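Local coordinates for RagA protein (Porphyromonas gingivalis, PDB 6SLN), which probably imports nutrients, likely peptides, across the bacterial outer membrane as a TonB-dependent beta-barrel receptor, at residues K474-N478 with F540-M546; Y428-R433 with N479-S483. All coordinates share one frame; numbering follows the deposited sequence.

Contact 1. Residues K474-N478 with F540-M546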
loop_
_atom_site.group_PDB
_atom_site.type_symbol
_atom_site.label_atom_id
_atom_site.label_comp_id
_atom_site.label_asym_id
_atom_site.label_seq_id
_atom_site.Cartn_x
_atom_site.Cartn_y
_atom_site.Cartn_z
ATOM N N LYS A 474 12.160 3.076 7.010
ATOM C CA LYS A 474 13.283 2.679 6.177
ATOM C C LYS A 474 14.326 1.940 7.000
ATOM O O LYS A 474 14.517 2.215 8.188
ATOM C CB LYS A 474 13.938 3.899 5.493
ATOM C CG LYS A 474 13.182 4.397 4.266
ATOM C CD LYS A 474 13.994 5.400 3.497
ATOM C CE LYS A 474 13.184 6.642 3.248
ATOM N NZ LYS A 474 13.739 7.411 2.110
ATOM N N ARG A 475 14.990 0.994 6.344
ATOM C CA ARG A 475 16.245 0.401 6.806
ATOM C C ARG A 475 17.331 0.883 5.844
ATOM O O ARG A 475 17.414 0.407 4.709
ATOM C CB ARG A 475 16.151 -1.121 6.827
ATOM C CG ARG A 475 16.658 -1.741 8.083
ATOM C CD ARG A 475 16.615 -3.293 8.113
ATOM N NE ARG A 475 15.273 -3.869 7.952
ATOM C CZ ARG A 475 14.258 -3.748 8.810
ATOM N NH1 ARG A 475 14.389 -3.060 9.939
ATOM N NH2 ARG A 475 13.092 -4.320 8.524
ATOM N N MET A 476 18.166 1.818 6.298
ATOM C CA MET A 476 19.093 2.520 5.404
ATOM C C MET A 476 20.163 1.583 4.840
ATOM O O MET A 476 20.787 0.827 5.593
ATOM C CB MET A 476 19.751 3.684 6.147
ATOM C CG MET A 476 18.763 4.799 6.524
ATOM S SD MET A 476 17.754 5.344 5.116
ATOM C CE MET A 476 19.077 5.817 4.019
ATOM N N PRO A 477 20.404 1.596 3.536
ATOM C CA PRO A 477 21.483 0.771 2.986
ATOM C C PRO A 477 22.842 1.263 3.462
ATOM O O PRO A 477 22.988 2.376 3.967
ATOM C CB PRO A 477 21.333 0.940 1.469
ATOM C CG PRO A 477 20.686 2.260 1.323
ATOM C CD PRO A 477 19.756 2.422 2.513
ATOM N N ASN A 478 23.840 0.391 3.319
ATOM C CA ASN A 478 25.248 0.731 3.517
ATOM C C ASN A 478 25.572 1.114 4.945
ATOM O O ASN A 478 26.627 1.684 5.203
ATOM C CB ASN A 478 25.680 1.846 2.572
ATOM C CG ASN A 478 25.432 1.480 1.164
ATOM O OD1 ASN A 478 26.024 0.524 0.668
ATOM N ND2 ASN A 478 24.510 2.186 0.509
ATOM N N PHE A 540 17.599 -2.452 -1.600
ATOM C CA PHE A 540 18.121 -1.201 -2.134
ATOM C C PHE A 540 19.620 -1.126 -1.891
ATOM O O PHE A 540 20.114 -1.554 -0.847
ATOM C CB PHE A 540 17.430 -0.013 -1.462
ATOM C CG PHE A 540 15.924 -0.070 -1.510
ATOM C CD1 PHE A 540 15.251 0.056 -2.719
ATOM C CD2 PHE A 540 15.177 -0.268 -0.350
ATOM C CE1 PHE A 540 13.865 0.005 -2.775
ATOM C CE2 PHE A 540 13.786 -0.320 -0.397
ATOM C CZ PHE A 540 13.131 -0.181 -1.616
ATOM N N GLU A 541 20.360 -0.587 -2.857
ATOM C CA GLU A 541 21.798 -0.405 -2.682
ATOM C C GLU A 541 22.181 1.058 -2.630
ATOM O O GLU A 541 23.373 1.381 -2.597
ATOM C CB GLU A 541 22.585 -1.124 -3.776
ATOM C CG GLU A 541 22.702 -2.598 -3.508
ATOM C CD GLU A 541 23.021 -3.435 -4.727
ATOM O OE1 GLU A 541 22.617 -4.618 -4.754
ATOM O OE2 GLU A 541 23.696 -2.931 -5.647
ATOM N N SER A 542 21.202 1.953 -2.570
ATOM C CA SER A 542 21.550 3.364 -2.532
ATOM C C SER A 542 20.427 4.175 -1.901
ATOM O O SER A 542 19.238 3.962 -2.181
ATOM C CB SER A 542 21.864 3.902 -3.931
ATOM O OG SER A 542 21.599 5.296 -4.037
ATOM N N ASP A 543 20.858 5.118 -1.064
ATOM C CA ASP A 543 20.046 6.131 -0.396
ATOM C C ASP A 543 19.049 6.825 -1.319
ATOM O O ASP A 543 17.940 7.175 -0.894
ATOM C CB ASP A 543 21.009 7.173 0.180
ATOM C CG ASP A 543 20.499 7.803 1.417
ATOM O OD1 ASP A 543 19.261 7.809 1.606
ATOM O OD2 ASP A 543 21.340 8.286 2.202
ATOM N N LYS A 544 19.460 7.111 -2.557
ATOM C CA LYS A 544 18.732 7.966 -3.488
ATOM C C LYS A 544 17.749 7.204 -4.346
ATOM O O LYS A 544 16.952 7.835 -5.042
ATOM C CB LYS A 544 19.716 8.710 -4.412
ATOM C CG LYS A 544 20.222 10.058 -3.860
ATOM C CD LYS A 544 21.587 9.959 -3.216
ATOM C CE LYS A 544 22.645 9.481 -4.215
ATOM N NZ LYS A 544 23.829 8.836 -3.559
ATOM N N LEU A 545 17.804 5.875 -4.326
ATOM C CA LEU A 545 16.965 5.015 -5.158
ATOM C C LEU A 545 16.206 4.043 -4.242
ATOM O O LEU A 545 16.517 2.843 -4.162
ATOM C CB LEU A 545 17.821 4.298 -6.184
ATOM C CG LEU A 545 18.857 5.183 -6.887
ATOM C CD1 LEU A 545 20.006 4.357 -7.455
ATOM C CD2 LEU A 545 18.218 6.024 -7.993
ATOM N N MET A 546 15.194 4.569 -3.547
ATOM C CA MET A 546 14.500 3.813 -2.512
ATOM C C MET A 546 12.973 3.857 -2.681
ATOM O O MET A 546 12.230 3.734 -1.702
ATOM C CB MET A 546 14.912 4.314 -1.124
ATOM C CG MET A 546 16.300 3.894 -0.720
ATOM S SD MET A 546 16.615 4.129 1.028
ATOM C CE MET A 546 15.764 2.704 1.687
#
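P477 lies against the F540-M546 loop, and its ring can be followed atom by atom. CB sits 3.6 Å from the carbonyl O of F540; CG moves on to the turn backbone, 3.7 Å from the N of D543; CD ends 3.9 Å from SD of M546. Backbone thus meets two of the ring carbons and a thioether the third. That thioether is shared: M546 bends at chi3 (78°), which sets CE against the aliphatic part of K474, 3.7 Å from its CD, the two side chains crossing obliquely. At the base of M546, its CA lies over one face of the F540 ring, toward the rim. Alongside, the methyl CE of M476 approaches the carboxylate of D543. The polar link is slight: ND2 of N478 gives a straight but weak hydrogen bond to E541 O, 3.4 Å long. A type I turn from S542 to L545, with an ST turn made by S542 OG and the N of K544, shapes the loop. Strand 487-510 lies between the two strands that lead into these segments, so the packing joins a strand end to the loop two strands along, at the presumably extracellular end of a TonB-dependent receptor barrel.

Contact 2. Residues Y428-R433 with N479-S483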
loop_
_atom_site.group_PDB
_atom_site.type_symbol
_atom_site.label_atom_id
_atom_site.label_comp_id
_atom_site.label_asym_id
_atom_site.label_seq_id
_atom_site.Cartn_x
_atom_site.Cartn_y
_atom_site.Cartn_z
ATOM N N TYR A 428 22.120 6.931 16.734
ATOM C CA TYR A 428 22.566 6.362 15.472
ATOM C C TYR A 428 21.539 5.390 14.927
ATOM O O TYR A 428 21.286 5.359 13.715
ATOM C CB TYR A 428 23.905 5.659 15.632
ATOM C CG TYR A 428 24.429 5.173 14.311
ATOM C CD1 TYR A 428 25.120 6.035 13.459
ATOM C CD2 TYR A 428 24.211 3.866 13.898
ATOM C CE1 TYR A 428 25.594 5.598 12.257
ATOM C CE2 TYR A 428 24.673 3.422 12.684
ATOM C CZ TYR A 428 25.354 4.289 11.864
ATOM O OH TYR A 428 25.821 3.819 10.655
ATOM N N PHE A 429 20.945 4.582 15.811
ATOM C CA PHE A 429 19.925 3.648 15.370
ATOM C C PHE A 429 18.787 4.389 14.684
ATOM O O PHE A 429 18.341 3.989 13.605
ATOM C CB PHE A 429 19.413 2.825 16.554
ATOM C CG PHE A 429 18.505 1.723 16.152
ATOM C CD1 PHE A 429 19.012 0.590 15.537
ATOM C CD2 PHE A 429 17.138 1.837 16.338
ATOM C CE1 PHE A 429 18.163 -0.425 15.115
ATOM C CE2 PHE A 429 16.282 0.818 15.934
ATOM C CZ PHE A 429 16.799 -0.313 15.320
ATOM N N ALA A 430 18.339 5.501 15.268
ATOM C CA ALA A 430 17.209 6.229 14.705
ATOM C C ALA A 430 17.522 6.769 13.319
ATOM O O ALA A 430 16.608 6.994 12.515
ATOM C CB ALA A 430 16.791 7.365 15.641
ATOM N N LYS A 431 18.802 6.997 13.031
ATOM C CA LYS A 431 19.205 7.545 11.743
ATOM C C LYS A 431 19.160 6.473 10.663
ATOM O O LYS A 431 18.761 6.746 9.529
ATOM C CB LYS A 431 20.605 8.150 11.866
ATOM C CG LYS A 431 20.795 9.482 11.203
ATOM C CD LYS A 431 22.240 9.911 11.321
ATOM C CE LYS A 431 22.642 10.084 12.788
ATOM N NZ LYS A 431 23.991 10.708 12.951
ATOM N N MET A 432 19.558 5.249 11.006
ATOM C CA MET A 432 19.391 4.102 10.128
ATOM C C MET A 432 17.959 3.585 10.103
ATOM O O MET A 432 17.639 2.716 9.288
ATOM C CB MET A 432 20.339 2.987 10.569
ATOM C CG MET A 432 21.773 3.447 10.735
ATOM S SD MET A 432 22.586 3.849 9.150
ATOM C CE MET A 432 22.652 5.630 9.250
ATOM N N ARG A 433 17.094 4.102 10.972
ATOM C CA ARG A 433 15.699 3.671 11.073
ATOM C C ARG A 433 14.775 4.883 11.148
ATOM O O ARG A 433 14.073 5.100 12.144
ATOM C CB ARG A 433 15.514 2.768 12.291
ATOM C CG ARG A 433 15.355 1.317 11.949
ATOM C CD ARG A 433 16.569 0.746 11.275
ATOM N NE ARG A 433 16.684 -0.675 11.546
ATOM C CZ ARG A 433 17.664 -1.429 11.071
ATOM N NH1 ARG A 433 18.599 -0.890 10.296
ATOM N NH2 ARG A 433 17.695 -2.725 11.356
ATOM N N ASN A 479 24.682 0.819 5.872
ATOM C CA ASN A 479 24.993 0.924 7.274
ATOM C C ASN A 479 26.061 -0.122 7.584
ATOM O O ASN A 479 25.783 -1.327 7.466
ATOM C CB ASN A 479 23.720 0.721 8.089
ATOM C CG ASN A 479 23.966 0.682 9.598
ATOM O OD1 ASN A 479 25.092 0.859 10.073
ATOM N ND2 ASN A 479 22.907 0.438 10.355
ATOM N N PRO A 480 27.292 0.280 7.931
ATOM C CA PRO A 480 28.337 -0.714 8.254
ATOM C C PRO A 480 28.017 -1.557 9.474
ATOM O O PRO A 480 28.621 -2.622 9.652
ATOM C CB PRO A 480 29.581 0.146 8.504
ATOM C CG PRO A 480 29.019 1.473 9.011
ATOM C CD PRO A 480 27.723 1.661 8.201
ATOM N N TYR A 481 27.108 -1.096 10.334
ATOM C CA TYR A 481 26.761 -1.779 11.577
ATOM C C TYR A 481 25.446 -2.544 11.464
ATOM O O TYR A 481 24.808 -2.824 12.478
ATOM C CB TYR A 481 26.713 -0.766 12.730
ATOM C CG TYR A 481 27.886 0.220 12.716
ATOM C CD1 TYR A 481 29.200 -0.237 12.655
ATOM C CD2 TYR A 481 27.676 1.604 12.777
ATOM C CE1 TYR A 481 30.251 0.633 12.636
ATOM C CE2 TYR A 481 28.737 2.494 12.763
ATOM C CZ TYR A 481 30.030 2.001 12.681
ATOM O OH TYR A 481 31.135 2.856 12.649
ATOM N N ASP A 482 25.030 -2.864 10.248
ATOM C CA ASP A 482 23.846 -3.653 9.960
ATOM C C ASP A 482 24.300 -5.040 9.544
ATOM O O ASP A 482 25.464 -5.243 9.195
ATOM C CB ASP A 482 23.004 -3.002 8.849
ATOM C CG ASP A 482 21.495 -3.252 9.006
ATOM O OD1 ASP A 482 21.108 -4.385 9.376
ATOM O OD2 ASP A 482 20.699 -2.313 8.737
ATOM N N SER A 483 23.380 -6.007 9.611
ATOM C CA SER A 483 23.716 -7.366 9.191
ATOM C C SER A 483 23.864 -7.472 7.678
ATOM O O SER A 483 24.408 -8.467 7.184
ATOM C CB SER A 483 22.650 -8.356 9.676
ATOM O OG SER A 483 21.349 -7.949 9.271
#
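Y428 and N479 both hold CG anti to their backbone N (chi1 -175° and 175°), and with these torsions the two side chains advance from opposite directions until the phenol meets the amide. Y428 OH donates to N479 OD1 at 3.1 Å. The acceptor lies near the plane of the tyrosine ring, whereas the hydroxyl stands above the amide's carbonyl plane. From the opposite face of that plane the backbone N of Y481 donates to the same oxygen at 2.8 Å, so two bonds grip OD1 and the second makes an Asx turn. It overlaps the start of a type I beta turn from N479 to D482, closed by D482 N to N479 O at 3.3 Å. M432 passes across the amide, its SD 3.5 Å from CG of N479. Y481 points a ring edge at the face of Y428 in an offset edge-to-face pair, with planes at 62° and centroids 5.5 Å apart; CG of P480 covers the centre of one Y481 face, and the Y481 hydroxyl bonds to S281. At the other end R433 NH1 forms a salt bridge with D482 OD2, 3.0 Å long, with the oxygen in the guanidinium plane but the donor above the carboxylate plane. D482 OD1 meanwhile accepts from S483 N on its anti lone pair, which gives the carboxylate a second hold. The arrangement is an Asx turn combined with a type I turn, docking the loop after strand 456-475 onto helix 426-432 among the probably extracellular loops of the receptor.

The centres of contacts 1 and 2 lie about 11 Å apart, and N478 of the first is followed directly by N479 of the second, so one continuous run of chain, the end of strand 456-475 and the loop after it, serves both: 474-478 packs on the 540-546 loop and 479-483 on the helix end. A probable backbone hydrogen bond, M476 N to M432 O at 3.2 Å, ties them together, and M476 CG rests 3.6 Å from K431 O. R475, paired with E488, also touches R433 and D482. Neither contact includes a residue of the phospholipid pocket; A460, H523 and Y525 of that pocket occur 14 to 17 residues earlier on the strands leading to K474 and F540.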